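Local coordinates for protein-tyrosine-phosphatase PTP1 (Arabidopsis thaliana, PDB 6KRW) that removes phosphate from phosphotyrosine in proteins, acting on MAP kinases such as MPK6 and so tempering plant defence responses, at residues L3-S6 / S7-N11; K96-S100 / E101-Q105; A215-E218 / I219-L223; H251-I254 / Q255-A259; I295-E298 / L299-L302. All blocks are in the same frame, centred on the assembly; numbering follows the deposited sequence.

Overall arrangement
Five short-range contacts in this tyrosine phosphatase illustrate how neighbouring residues along the chain set up larger interfaces. Contact 4 is the hub: its helix touches contact 2 through Ser104 N and Gln255 OE1, 2.8 Å apart, contact 1 through Gln9 and Leu258, and contacts 3 and 5 through side-chain packing, largely of Leu220, Ile254 and their neighbours. Contacts 3 and 5 are joined by charge, with Arg217 NH1 2.7 Å from Asp301 OD2. Contact 3 is nearest the active site: the side chain of Val216 is about 8 Å from that of Arg243, which probably binds substrate, and that of Ile219 about 11 Å from that of the nucleophile Cys237. The other four lie away from the catalytic and substrate-binding residues.

Contact 1 of 5, residues L3-S6 / S7-N11; sequences LSLS and SDQLN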
loop_
_atom_site.group_PDB
_atom_site.type_symbol
_atom_site.label_atom_id
_atom_site.label_comp_id
_atom_site.label_asym_id
_atom_site.label_seq_id
_atom_site.Cartn_x
_atom_site.Cartn_y
_atom_site.Cartn_z
ATOM N N LEU A 3 -20.825 -8.099 -1.528
ATOM C CA LEU A 3 -20.943 -7.633 -0.122
ATOM C C LEU A 3 -22.416 -7.520 0.264
ATOM O O LEU A 3 -23.195 -6.995 -0.545
ATOM C CB LEU A 3 -20.288 -6.259 0.051
ATOM C CG LEU A 3 -18.762 -6.170 -0.003
ATOM C CD1 LEU A 3 -18.294 -4.890 0.688
ATOM C CD2 LEU A 3 -18.085 -7.385 0.620
ATOM N N SER A 4 -22.775 -7.947 1.474
ATOM C CA SER A 4 -24.114 -7.636 2.033
ATOM C C SER A 4 -23.994 -6.360 2.854
ATOM O O SER A 4 -23.327 -6.393 3.891
ATOM C CB SER A 4 -24.651 -8.762 2.858
ATOM O OG SER A 4 -24.934 -9.881 2.039
ATOM N N LEU A 5 -24.616 -5.280 2.405
ATOM C CA LEU A 5 -24.498 -3.992 3.127
ATOM C C LEU A 5 -25.744 -3.771 3.977
ATOM O O LEU A 5 -26.839 -4.195 3.577
ATOM C CB LEU A 5 -24.338 -2.854 2.117
ATOM C CG LEU A 5 -22.927 -2.594 1.583
ATOM C CD1 LEU A 5 -21.938 -2.308 2.697
ATOM C CD2 LEU A 5 -22.441 -3.759 0.741
ATOM N N SER A 6 -25.590 -3.059 5.082
ATOM C CA SER A 6 -26.752 -2.609 5.881
ATOM C C SER A 6 -27.433 -1.426 5.182
ATOM O O SER A 6 -26.864 -0.848 4.222
ATOM C CB SER A 6 -26.335 -2.268 7.276
ATOM O OG SER A 6 -25.445 -1.162 7.275
ATOM N N SER A 7 -28.624 -1.069 5.644
ATOM C CA SER A 7 -29.330 0.140 5.152
ATOM C C SER A 7 -28.444 1.368 5.373
ATOM O O SER A 7 -28.300 2.177 4.431
ATOM C CB SER A 7 -30.667 0.295 5.812
ATOM O OG SER A 7 -31.516 -0.781 5.450
ATOM N N ASP A 8 -27.842 1.481 6.555
ATOM C CA ASP A 8 -26.926 2.601 6.882
ATOM C C ASP A 8 -25.802 2.652 5.847
ATOM O O ASP A 8 -25.523 3.741 5.318
ATOM C CB ASP A 8 -26.342 2.450 8.286
ATOM C CG ASP A 8 -27.385 2.376 9.382
ATOM O OD1 ASP A 8 -28.519 2.845 9.154
ATOM O OD2 ASP A 8 -27.059 1.835 10.449
ATOM N N GLN A 9 -25.175 1.514 5.564
ATOM C CA GLN A 9 -24.002 1.475 4.657
ATOM C C GLN A 9 -24.440 1.871 3.245
ATOM O O GLN A 9 -23.704 2.632 2.588
ATOM C CB GLN A 9 -23.359 0.091 4.684
ATOM C CG GLN A 9 -22.635 -0.206 5.989
ATOM C CD GLN A 9 -22.055 -1.599 6.039
ATOM O OE1 GLN A 9 -22.710 -2.579 5.690
ATOM N NE2 GLN A 9 -20.823 -1.696 6.511
ATOM N N LEU A 10 -25.612 1.403 2.812
ATOM C CA LEU A 10 -26.085 1.733 1.440
ATOM C C LEU A 10 -26.351 3.239 1.326
ATOM O O LEU A 10 -25.964 3.835 0.299
ATOM C CB LEU A 10 -27.359 0.940 1.126
ATOM C CG LEU A 10 -27.128 -0.434 0.515
ATOM C CD1 LEU A 10 -28.451 -1.165 0.370
ATOM C CD2 LEU A 10 -26.415 -0.313 -0.823
ATOM N N ASN A 11 -27.016 3.824 2.321
ATOM C CA ASN A 11 -27.285 5.289 2.325
ATOM C C ASN A 11 -25.957 6.047 2.260
ATOM O O ASN A 11 -25.855 7.062 1.545
ATOM C CB ASN A 11 -28.063 5.703 3.565
ATOM C CG ASN A 11 -29.499 5.233 3.540
ATOM O OD1 ASN A 11 -30.075 5.036 2.475
ATOM N ND2 ASN A 11 -30.089 5.060 4.708
#
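This is a local helix-capping contact on the protein surface: a capping box between Ser6 and Gln9 that starts helix 7-24 near the beginning of the chain. Ser6 occupies the N-cap. Its OG lies between its own backbone N and carbonyl carbon (chi1 64°), a rotamer that turns the hydroxyl back over the first turn, where it accepts a hydrogen bond from Gln9 N at 3.2 Å. The return bond runs from Ser6 N to Gln9 OE1, 3.0 Å long and nearly straight at 169°. It arrives in the plane of the Gln9 amide on a lone pair of OE1, so the amide is gripped in a definite orientation. Ser6 OG adds only a weak bond to the same oxygen. The first helical bond then follows, from Leu10 N to Ser6 O.

An apolar pair brackets the box. Leu5, just before the cap, and Leu10, in the first turn, meet with Leu5 CB 4.0 Å from Leu10 CG, as in a hydrophobic staple. The end of Leu5 crosses Gln9 at about a right angle, and its CD1 presses on Gln9 CB at 3.4 Å, close to the amide as well.

The capping glutamine also serves the tertiary fold. While OE1 is engaged by the cap, NE2 donates to Leu258 O of helix 242-259, and Leu5 packs on the side chain of Leu258. One detail sums up how closely the apolar and polar parts are interleaved: Leu5 CD1 comes within 3.1 Å of Gln9 OE1.

Contact 2 of 5, residues K96-S100 / E101-Q105; sequences KTSES and ESISQ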
loop_
_atom_site.group_PDB
_atom_site.type_symbol
_atom_site.label_atom_id
_atom_site.label_comp_id
_atom_site.label_asym_id
_atom_site.label_seq_id
_atom_site.Cartn_x
_atom_site.Cartn_y
_atom_site.Cartn_z
ATOM N N LYS A 96 -2.166 4.841 8.927
ATOM C CA LYS A 96 -3.302 4.532 9.808
ATOM C C LYS A 96 -4.135 5.799 9.940
ATOM O O LYS A 96 -3.605 6.807 10.392
ATOM C CB LYS A 96 -2.819 3.982 11.148
ATOM C CG LYS A 96 -3.908 3.620 12.135
ATOM C CD LYS A 96 -3.365 3.015 13.410
ATOM C CE LYS A 96 -4.477 2.562 14.331
ATOM N NZ LYS A 96 -3.959 1.987 15.597
ATOM N N THR A 97 -5.403 5.738 9.615
ATOM C CA THR A 97 -6.306 6.903 9.664
ATOM C C THR A 97 -7.259 6.771 10.853
ATOM O O THR A 97 -7.794 7.767 11.286
ATOM C CB THR A 97 -7.093 7.029 8.363
ATOM O OG1 THR A 97 -7.912 5.855 8.239
ATOM C CG2 THR A 97 -6.187 7.171 7.167
ATOM N N SER A 98 -7.506 5.570 11.327
ATOM C CA SER A 98 -8.661 5.280 12.209
ATOM C C SER A 98 -8.303 4.158 13.174
ATOM O O SER A 98 -7.404 3.380 12.876
ATOM C CB SER A 98 -9.913 4.889 11.458
ATOM O OG SER A 98 -10.052 5.504 10.182
ATOM N N GLU A 99 -8.995 4.083 14.308
ATOM C CA GLU A 99 -8.855 2.910 15.197
ATOM C C GLU A 99 -10.201 2.217 15.182
ATOM O O GLU A 99 -10.995 2.460 16.067
ATOM C CB GLU A 99 -8.468 3.267 16.627
ATOM C CG GLU A 99 -8.303 2.026 17.484
ATOM C CD GLU A 99 -7.149 1.155 17.023
ATOM O OE1 GLU A 99 -7.358 -0.034 16.730
ATOM O OE2 GLU A 99 -6.036 1.670 17.003
ATOM N N SER A 100 -10.412 1.392 14.176
ATOM C CA SER A 100 -11.690 0.693 13.928
ATOM C C SER A 100 -11.373 -0.720 13.450
ATOM O O SER A 100 -10.480 -0.882 12.596
ATOM C CB SER A 100 -12.526 1.436 12.926
ATOM O OG SER A 100 -13.610 0.630 12.505
ATOM N N GLU A 101 -12.103 -1.697 13.964
ATOM C CA GLU A 101 -11.986 -3.099 13.505
ATOM C C GLU A 101 -12.434 -3.207 12.041
ATOM O O GLU A 101 -12.244 -4.284 11.459
ATOM C CB GLU A 101 -12.821 -3.997 14.421
ATOM C CG GLU A 101 -12.434 -3.868 15.880
ATOM C CD GLU A 101 -13.266 -4.695 16.842
ATOM O OE1 GLU A 101 -12.726 -5.675 17.386
ATOM O OE2 GLU A 101 -14.445 -4.349 17.066
ATOM N N SER A 102 -13.000 -2.144 11.463
ATOM C CA SER A 102 -13.532 -2.209 10.074
ATOM C C SER A 102 -12.616 -1.480 9.091
ATOM O O SER A 102 -12.940 -1.490 7.904
ATOM C CB SER A 102 -14.931 -1.654 10.006
ATOM O OG SER A 102 -15.780 -2.330 10.918
ATOM N N ILE A 103 -11.550 -0.823 9.569
ATOM C CA ILE A 103 -10.665 0.001 8.700
ATOM C C ILE A 103 -9.245 -0.555 8.775
ATOM O O ILE A 103 -8.670 -0.586 9.872
ATOM C CB ILE A 103 -10.778 1.486 9.076
ATOM C CG1 ILE A 103 -12.242 1.932 9.012
ATOM C CG2 ILE A 103 -9.876 2.300 8.164
ATOM C CD1 ILE A 103 -12.505 3.269 9.586
ATOM N N SER A 104 -8.722 -1.029 7.635
ATOM C CA SER A 104 -7.356 -1.578 7.532
ATOM C C SER A 104 -6.320 -0.493 7.835
ATOM O O SER A 104 -6.514 0.685 7.451
ATOM C CB SER A 104 -7.068 -2.132 6.170
ATOM O OG SER A 104 -8.081 -3.068 5.761
ATOM N N GLN A 105 -5.217 -0.939 8.407
ATOM C CA GLN A 105 -3.989 -0.141 8.445
ATOM C C GLN A 105 -3.027 -0.738 7.423
ATOM O O GLN A 105 -3.143 -1.969 7.096
ATOM C CB GLN A 105 -3.424 -0.085 9.860
ATOM C CG GLN A 105 -2.870 -1.376 10.389
ATOM C CD GLN A 105 -2.499 -1.305 11.851
ATOM O OE1 GLN A 105 -2.187 -0.218 12.390
ATOM N NE2 GLN A 105 -2.491 -2.470 12.493
HETATM O O HOH W 1 -1.885 0.186 15.100
HETATM O O HOH W 2 -6.301 3.024 9.155
#
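The flat amide of Gln105 meets the side chain of Lys96 through its oxygen: OE1 lies 3.6 Å from Lys96 CD, where the extended lysine passes at a slant. A water joins the two ends, accepting from Lys96 NZ at 2.8 Å and donating to Gln105 OE1. A second flat group, the Glu99 carboxylate, takes Lys96 NZ on the syn side of OE2, 27° out of its plane. That salt bridge measures only 2.5 Å, a value to be read with caution because Glu99 is poorly ordered.

Farther along the loop, Ile103 points toward the first half, where it meets Ser98, Ser100 and Thr97, and it also packs on Asn252 and Arg256 of helix 242-259. Its CD1 approaches Ser98 OG to 3.4 Å and Ser100 CB to 3.8 Å, while CG2 lies nearest Ser98 OG, with Thr97 OG1 a little farther off. The two hydroxyls of Thr97 and Ser98 are themselves hydrogen-bonded. A second water spans the loop from Thr97 N to Ser104 O.

Two bonds shape the bend. Ser100 OG, anti to its own nitrogen (chi1 168°), swings toward the following residues and accepts from Ser102 N at 3.0 Å, while Ile103 N reaches Ser100 O at 3.2 Å from above the carbonyl plane. Thr97 OG1 and Ser104 OG hydrogen-bond to Asn252 and His251, fastening the loop to their helix. Here an ST turn and a type I beta turn share one serine, within the connection between antiparallel strands 92-95 and 106-109.

Contact 3 of 5, residues A215-E218 / I219-L223; sequences AVRE and ILKRL
Glu218 OE2 is gripped by two nitrogens of Arg222, NE at 3.0 Å and NH1 at 3.1 Å, one helical turn further on. Both donors meet the oxygen at the edge of the guanidinium, in its plane, yet they use it differently: NE comes to the anti lone pair, while NH1 comes from above the carboxylate plane. The carboxylate and guanidinium planes are 51° apart, and this is a side-on grip of a single oxygen. Both chains are extended and run side by side in the same direction. The torsion of Glu218, with CG opposite the backbone nitrogen (chi1 -175°), carries the acid out alongside the arginine. Its second oxygen, OE1, bonds to Thr175 OG1, so both oxygens have partners.

Arg217 and Lys221 form a second i, i+4 pair, one residue earlier on helix 214-223, also lying side by side. Arg217 O accepts the helical bond of Lys221 N at 2.8 Å, and the lysine chain continues over the same carbonyl, with CG at 3.2 Å from that oxygen. Arg217 NH1 and Lys221 NZ end 4.0 Å apart, because both reach for the acids Glu298 and Asp301 of helix 285-303. Arg217 NE adds a bond to Thr213 OG1.

Toward the interior, Val216 and Ile219 pack on Tyr247 and Leu220 on His251. The helix thus has distinct chemical sides: an intrahelical ion pair at one, and at another two cations gathered round carboxylates. The salt bridges tie this helix to helix 285-303, and the gathered cations probably stabilise the ionised acids.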
loop_
_atom_site.group_PDB
_atom_site.type_symbol
_atom_site.label_atom_id
_atom_site.label_comp_id
_atom_site.label_asym_id
_atom_site.label_seq_id
_atom_site.Cartn_x
_atom_site.Cartn_y
_atom_site.Cartn_z
ATOM N N ALA A 215 -8.752 -3.810 -12.504
ATOM C CA ALA A 215 -7.793 -4.681 -11.776
ATOM C C ALA A 215 -7.565 -4.107 -10.365
ATOM O O ALA A 215 -7.597 -4.851 -9.372
ATOM C CB ALA A 215 -6.500 -4.759 -12.534
ATOM N N VAL A 216 -7.415 -2.796 -10.269
ATOM C CA VAL A 216 -7.167 -2.210 -8.920
ATOM C C VAL A 216 -8.384 -2.440 -8.019
ATOM O O VAL A 216 -8.212 -2.813 -6.835
ATOM C CB VAL A 216 -6.805 -0.731 -9.069
ATOM C CG1 VAL A 216 -6.773 -0.084 -7.695
ATOM C CG2 VAL A 216 -5.458 -0.565 -9.719
ATOM N N ARG A 217 -9.590 -2.293 -8.547
ATOM C CA ARG A 217 -10.797 -2.555 -7.728
ATOM C C ARG A 217 -10.907 -4.043 -7.385
ATOM O O ARG A 217 -11.424 -4.353 -6.309
ATOM C CB ARG A 217 -12.034 -1.985 -8.420
ATOM C CG ARG A 217 -12.071 -0.467 -8.364
ATOM C CD ARG A 217 -13.344 0.130 -8.914
ATOM N NE ARG A 217 -13.642 -0.309 -10.261
ATOM C CZ ARG A 217 -14.581 -1.183 -10.595
ATOM N NH1 ARG A 217 -15.329 -1.760 -9.669
ATOM N NH2 ARG A 217 -14.774 -1.468 -11.866
ATOM N N GLU A 218 -10.447 -4.950 -8.253
ATOM C CA GLU A 218 -10.478 -6.376 -7.869
ATOM C C GLU A 218 -9.579 -6.617 -6.649
ATOM O O GLU A 218 -9.941 -7.440 -5.797
ATOM C CB GLU A 218 -10.088 -7.244 -9.060
ATOM C CG GLU A 218 -10.223 -8.711 -8.730
ATOM C CD GLU A 218 -9.975 -9.666 -9.884
ATOM O OE1 GLU A 218 -10.339 -9.341 -11.018
ATOM O OE2 GLU A 218 -9.290 -10.623 -9.624
ATOM N N ILE A 219 -8.438 -5.937 -6.561
ATOM C CA ILE A 219 -7.585 -6.089 -5.344
ATOM C C ILE A 219 -8.425 -5.712 -4.119
ATOM O O ILE A 219 -8.474 -6.481 -3.159
ATOM C CB ILE A 219 -6.328 -5.220 -5.440
ATOM C CG1 ILE A 219 -5.467 -5.564 -6.655
ATOM C CG2 ILE A 219 -5.537 -5.279 -4.129
ATOM C CD1 ILE A 219 -4.310 -4.626 -6.887
ATOM N N LEU A 220 -9.115 -4.577 -4.176
ATOM C CA LEU A 220 -9.928 -4.156 -3.009
ATOM C C LEU A 220 -11.038 -5.171 -2.741
ATOM O O LEU A 220 -11.278 -5.524 -1.570
ATOM C CB LEU A 220 -10.497 -2.758 -3.277
ATOM C CG LEU A 220 -11.508 -2.255 -2.250
ATOM C CD1 LEU A 220 -10.886 -2.232 -0.851
ATOM C CD2 LEU A 220 -12.009 -0.866 -2.631
ATOM N N LYS A 221 -11.679 -5.672 -3.799
ATOM C CA LYS A 221 -12.778 -6.645 -3.611
ATOM C C LYS A 221 -12.256 -7.912 -2.925
ATOM O O LYS A 221 -12.971 -8.448 -2.039
ATOM C CB LYS A 221 -13.404 -6.973 -4.956
ATOM C CG LYS A 221 -14.183 -5.828 -5.575
ATOM C CD LYS A 221 -14.718 -6.170 -6.956
ATOM C CE LYS A 221 -15.338 -4.975 -7.657
ATOM N NZ LYS A 221 -16.543 -4.476 -6.951
ATOM N N ARG A 222 -11.053 -8.358 -3.280
ATOM C CA ARG A 222 -10.483 -9.576 -2.640
ATOM C C ARG A 222 -10.121 -9.300 -1.177
ATOM O O ARG A 222 -10.108 -10.226 -0.373
ATOM C CB ARG A 222 -9.274 -10.066 -3.432
ATOM C CG ARG A 222 -9.656 -10.631 -4.793
ATOM C CD ARG A 222 -8.448 -11.088 -5.585
ATOM N NE ARG A 222 -8.888 -11.688 -6.850
ATOM C CZ ARG A 222 -9.385 -12.899 -6.981
ATOM N NH1 ARG A 222 -9.771 -13.327 -8.179
ATOM N NH2 ARG A 222 -9.499 -13.672 -5.915
ATOM N N LEU A 223 -9.866 -8.037 -0.837
ATOM C CA LEU A 223 -9.407 -7.705 0.536
ATOM C C LEU A 223 -10.565 -7.254 1.425
ATOM O O LEU A 223 -10.323 -7.109 2.641
ATOM C CB LEU A 223 -8.317 -6.637 0.459
ATOM C CG LEU A 223 -7.040 -7.036 -0.288
ATOM C CD1 LEU A 223 -5.986 -5.939 -0.152
ATOM C CD2 LEU A 223 -6.486 -8.384 0.186
#

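Contact 4 of 5, residues H251-I254 / Q255-A259; sequences HNTI and QRILA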
loop_
_atom_site.group_PDB
_atom_site.type_symbol
_atom_site.label_atom_id
_atom_site.label_comp_id
_atom_site.label_asym_id
_atom_site.label_seq_id
_atom_site.Cartn_x
_atom_site.Cartn_y
_atom_site.Cartn_z
ATOM N N HIS A 251 -8.609 2.206 -1.157
ATOM C CA HIS A 251 -8.984 1.194 -0.144
ATOM C C HIS A 251 -9.487 1.874 1.130
ATOM O O HIS A 251 -10.560 1.537 1.650
ATOM C CB HIS A 251 -7.765 0.310 0.080
ATOM C CG HIS A 251 -7.928 -0.812 1.032
ATOM N ND1 HIS A 251 -7.525 -2.086 0.699
ATOM C CD2 HIS A 251 -8.398 -0.887 2.295
ATOM C CE1 HIS A 251 -7.717 -2.885 1.734
ATOM N NE2 HIS A 251 -8.274 -2.186 2.710
ATOM N N ASN A 252 -8.735 2.860 1.584
ATOM C CA ASN A 252 -9.072 3.540 2.850
ATOM C C ASN A 252 -10.373 4.331 2.702
ATOM O O ASN A 252 -11.218 4.333 3.631
ATOM C CB ASN A 252 -7.913 4.459 3.189
ATOM C CG ASN A 252 -8.080 5.184 4.515
ATOM O OD1 ASN A 252 -8.218 6.419 4.516
ATOM N ND2 ASN A 252 -8.070 4.430 5.597
ATOM N N THR A 253 -10.564 5.004 1.570
ATOM C CA THR A 253 -11.765 5.833 1.385
ATOM C C THR A 253 -13.000 4.940 1.427
ATOM O O THR A 253 -14.001 5.283 2.074
ATOM C CB THR A 253 -11.682 6.648 0.095
ATOM O OG1 THR A 253 -10.566 7.557 0.208
ATOM C CG2 THR A 253 -12.967 7.397 -0.171
ATOM N N ILE A 254 -12.992 3.872 0.626
ATOM C CA ILE A 254 -14.177 2.974 0.583
ATOM C C ILE A 254 -14.466 2.405 1.975
ATOM O O ILE A 254 -15.630 2.446 2.398
ATOM C CB ILE A 254 -13.971 1.893 -0.488
ATOM C CG1 ILE A 254 -13.925 2.524 -1.880
ATOM C CG2 ILE A 254 -15.018 0.798 -0.353
ATOM C CD1 ILE A 254 -15.221 3.085 -2.372
ATOM N N GLN A 255 -13.443 1.916 2.678
ATOM C CA GLN A 255 -13.684 1.338 4.027
ATOM C C GLN A 255 -14.278 2.393 4.951
ATOM O O GLN A 255 -15.147 2.056 5.770
ATOM C CB GLN A 255 -12.398 0.782 4.603
ATOM C CG GLN A 255 -12.005 -0.525 3.964
ATOM C CD GLN A 255 -10.871 -1.215 4.668
ATOM O OE1 GLN A 255 -9.957 -0.556 5.169
ATOM N NE2 GLN A 255 -10.913 -2.547 4.693
ATOM N N ARG A 256 -13.756 3.608 4.894
ATOM C CA ARG A 256 -14.241 4.653 5.829
ATOM C C ARG A 256 -15.676 5.063 5.486
ATOM O O ARG A 256 -16.451 5.316 6.402
ATOM C CB ARG A 256 -13.257 5.824 5.825
ATOM C CG ARG A 256 -11.997 5.515 6.624
ATOM C CD ARG A 256 -10.886 6.493 6.349
ATOM N NE ARG A 256 -11.276 7.873 6.631
ATOM C CZ ARG A 256 -10.779 8.920 6.004
ATOM N NH1 ARG A 256 -9.790 8.765 5.141
ATOM N NH2 ARG A 256 -11.209 10.144 6.319
ATOM N N ILE A 257 -16.050 5.097 4.208
ATOM C CA ILE A 257 -17.463 5.358 3.829
ATOM C C ILE A 257 -18.335 4.254 4.429
ATOM O O ILE A 257 -19.362 4.567 5.043
ATOM C CB ILE A 257 -17.623 5.468 2.309
ATOM C CG1 ILE A 257 -16.905 6.701 1.767
ATOM C CG2 ILE A 257 -19.100 5.442 1.920
ATOM C CD1 ILE A 257 -16.680 6.650 0.257
ATOM N N LEU A 258 -17.921 2.999 4.273
ATOM C CA LEU A 258 -18.719 1.847 4.753
ATOM C C LEU A 258 -18.791 1.844 6.280
ATOM O O LEU A 258 -19.747 1.271 6.820
ATOM C CB LEU A 258 -18.083 0.553 4.247
ATOM C CG LEU A 258 -18.263 0.298 2.757
ATOM C CD1 LEU A 258 -17.442 -0.912 2.330
ATOM C CD2 LEU A 258 -19.738 0.075 2.428
ATOM N N ALA A 259 -17.836 2.495 6.944
ATOM C CA ALA A 259 -17.810 2.524 8.428
ATOM C C ALA A 259 -18.511 3.770 8.962
ATOM O O ALA A 259 -18.658 3.873 10.183
ATOM C CB ALA A 259 -16.403 2.426 8.936
HETATM O O HOH W 3 -8.067 1.527 5.267
#
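Arg256 lies one turn after Asn252, on helix 242-259, with CB lying 3.3 Å from Asn252 O. CG stays over the same carbonyl at the same distance, and CD moves on to Asn252 OD1 at 3.2 Å. There the chain bends (chi3 58°), bringing NH1 round to Asn252 OD1, where it donates a bond of 2.9 Å and 162°. The oxygen sits at the edge of the guanidinium and in its plane, although the amide itself is turned 43° from it. The tip is held from several other directions: NE pairs with Asp261, NH2 bonds to Ser263, and NH1 also reaches Thr270.

The other half of the Asn252 amide continues the chain of bonds. ND2 donates to a water, which in turn donates to Gln255 OE1 at 2.8 Å. That oxygen, which also receives the backbone N of Ser104, stands at the edge of the His251 ring, 3.3 Å from CD2, with ring and amide nearly perpendicular. The ring is fixed from both nitrogens, by Tyr247 at ND1 and Ser104 at NE2. On an apolar face Ile254 and Leu258 lie side by side, Ile254 CG2 4.0 Å from Leu258 CD1.

Helix 242-259 starts at the signature loop of Cys237 and Arg243; these later turns lie away from that site. The polar residues here are buried, matched with one another, with water and with adjoining loops and helices. Such pairing probably offsets the cost of burying an arginine and two amides.

Contact 5 of 5, residues I295-E298 / L299-L302; sequences IVDE and LEDL
Glu298 and Leu299 give up the most surface to this contact along helix 285-303, and each does so by a different kind of packing. Leu299 is the apolar one: it lies alongside Ile295, one turn earlier, pointing the same way, with CD1 3.8 Å from Ile295 CG2 and CG 3.3 Å from Ile295 O. Glu298 instead folds. Its CG, placed by chi1 (-171°), rests 4.1 Å from Leu302 CD1, and the bend at chi2 (62°) then turns the carboxylate so that OE1 comes to 3.8 Å from Asp301 OD2. These two carboxylates are steeply inclined, 76° apart. Their nearness is explained by the shared cations Arg217 and Lys221, which probably favour the charged form of both acids; Tyr224 OH also bonds to Glu298 OE2.

Glu300, third by buried surface, has its OE2 3.8 Å from Val296 CG1 and takes Arg21 as its salt-bridge partner. On the same flank OE1 stands 4.0 Å from Asp297 OD1, whose carboxylate bonds to Thr213 through OD2. A water donates to Asp297 O at 2.8 Å and, over a longer distance, to Asp301 OD1.

In the fold, the helix packs against three others: Ile295, Val296 and Leu299 touch helix 7-24, Leu299 and Leu302 meet Ile254 of helix 242-259, and Asp297 and Glu298 face helix 214-223.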
loop_
_atom_site.group_PDB
_atom_site.type_symbol
_atom_site.label_atom_id
_atom_site.label_comp_id
_atom_site.label_asym_id
_atom_site.label_seq_id
_atom_site.Cartn_x
_atom_site.Cartn_y
_atom_site.Cartn_z
ATOM N N ILE A 295 -12.779 5.247 -6.987
ATOM C CA ILE A 295 -13.756 5.327 -5.871
ATOM C C ILE A 295 -15.180 5.424 -6.436
ATOM O O ILE A 295 -16.072 4.726 -5.939
ATOM C CB ILE A 295 -13.411 6.525 -4.968
ATOM C CG1 ILE A 295 -12.129 6.260 -4.178
ATOM C CG2 ILE A 295 -14.569 6.859 -4.041
ATOM C CD1 ILE A 295 -11.452 7.501 -3.611
ATOM N N VAL A 296 -15.389 6.238 -7.467
ATOM C CA VAL A 296 -16.728 6.310 -8.117
ATOM C C VAL A 296 -17.113 4.933 -8.654
ATOM O O VAL A 296 -18.262 4.509 -8.402
ATOM C CB VAL A 296 -16.764 7.393 -9.204
ATOM C CG1 VAL A 296 -17.968 7.232 -10.121
ATOM C CG2 VAL A 296 -16.750 8.772 -8.577
ATOM N N ASP A 297 -16.215 4.277 -9.386
ATOM C CA ASP A 297 -16.532 2.969 -10.033
ATOM C C ASP A 297 -16.885 1.957 -8.941
ATOM O O ASP A 297 -17.848 1.191 -9.119
ATOM C CB ASP A 297 -15.365 2.478 -10.882
ATOM C CG ASP A 297 -15.170 3.303 -12.139
ATOM O OD1 ASP A 297 -16.055 4.139 -12.438
ATOM O OD2 ASP A 297 -14.105 3.146 -12.789
ATOM N N GLU A 298 -16.168 2.015 -7.805
ATOM C CA GLU A 298 -16.437 1.013 -6.755
ATOM C C GLU A 298 -17.762 1.331 -6.065
ATOM O O GLU A 298 -18.516 0.398 -5.738
ATOM C CB GLU A 298 -15.274 0.877 -5.787
ATOM C CG GLU A 298 -15.458 -0.290 -4.845
ATOM C CD GLU A 298 -15.535 -1.646 -5.512
ATOM O OE1 GLU A 298 -15.146 -1.732 -6.675
ATOM O OE2 GLU A 298 -15.947 -2.591 -4.842
ATOM N N LEU A 299 -18.028 2.605 -5.787
ATOM C CA LEU A 299 -19.321 3.005 -5.175
ATOM C C LEU A 299 -20.494 2.637 -6.100
ATOM O O LEU A 299 -21.561 2.293 -5.558
ATOM C CB LEU A 299 -19.321 4.501 -4.864
ATOM C CG LEU A 299 -18.433 4.923 -3.692
ATOM C CD1 LEU A 299 -18.333 6.434 -3.592
ATOM C CD2 LEU A 299 -18.947 4.326 -2.380
ATOM N N GLU A 300 -20.312 2.663 -7.424
ATOM C CA GLU A 300 -21.373 2.223 -8.367
ATOM C C GLU A 300 -21.602 0.715 -8.215
ATOM O O GLU A 300 -22.784 0.315 -8.180
ATOM C CB GLU A 300 -21.006 2.600 -9.796
ATOM C CG GLU A 300 -21.163 4.063 -10.078
ATOM C CD GLU A 300 -20.701 4.524 -11.451
ATOM O OE1 GLU A 300 -20.055 3.722 -12.199
ATOM O OE2 GLU A 300 -21.025 5.692 -11.790
ATOM N N ASP A 301 -20.534 -0.072 -8.071
ATOM C CA ASP A 301 -20.664 -1.534 -7.832
ATOM C C ASP A 301 -21.381 -1.779 -6.506
ATOM O O ASP A 301 -22.293 -2.619 -6.479
ATOM C CB ASP A 301 -19.304 -2.214 -7.791
ATOM C CG ASP A 301 -18.758 -2.556 -9.154
ATOM O OD1 ASP A 301 -19.431 -2.251 -10.149
ATOM O OD2 ASP A 301 -17.663 -3.121 -9.200
ATOM N N LEU A 302 -21.000 -1.043 -5.455
ATOM C CA LEU A 302 -21.527 -1.316 -4.092
ATOM C C LEU A 302 -23.022 -0.979 -4.043
ATOM O O LEU A 302 -23.739 -1.609 -3.248
ATOM C CB LEU A 302 -20.730 -0.521 -3.052
ATOM C CG LEU A 302 -19.309 -1.026 -2.800
ATOM C CD1 LEU A 302 -18.473 0.032 -2.092
ATOM C CD2 LEU A 302 -19.323 -2.335 -2.016
HETATM O O HOH W 4 -18.433 0.427 -11.731
#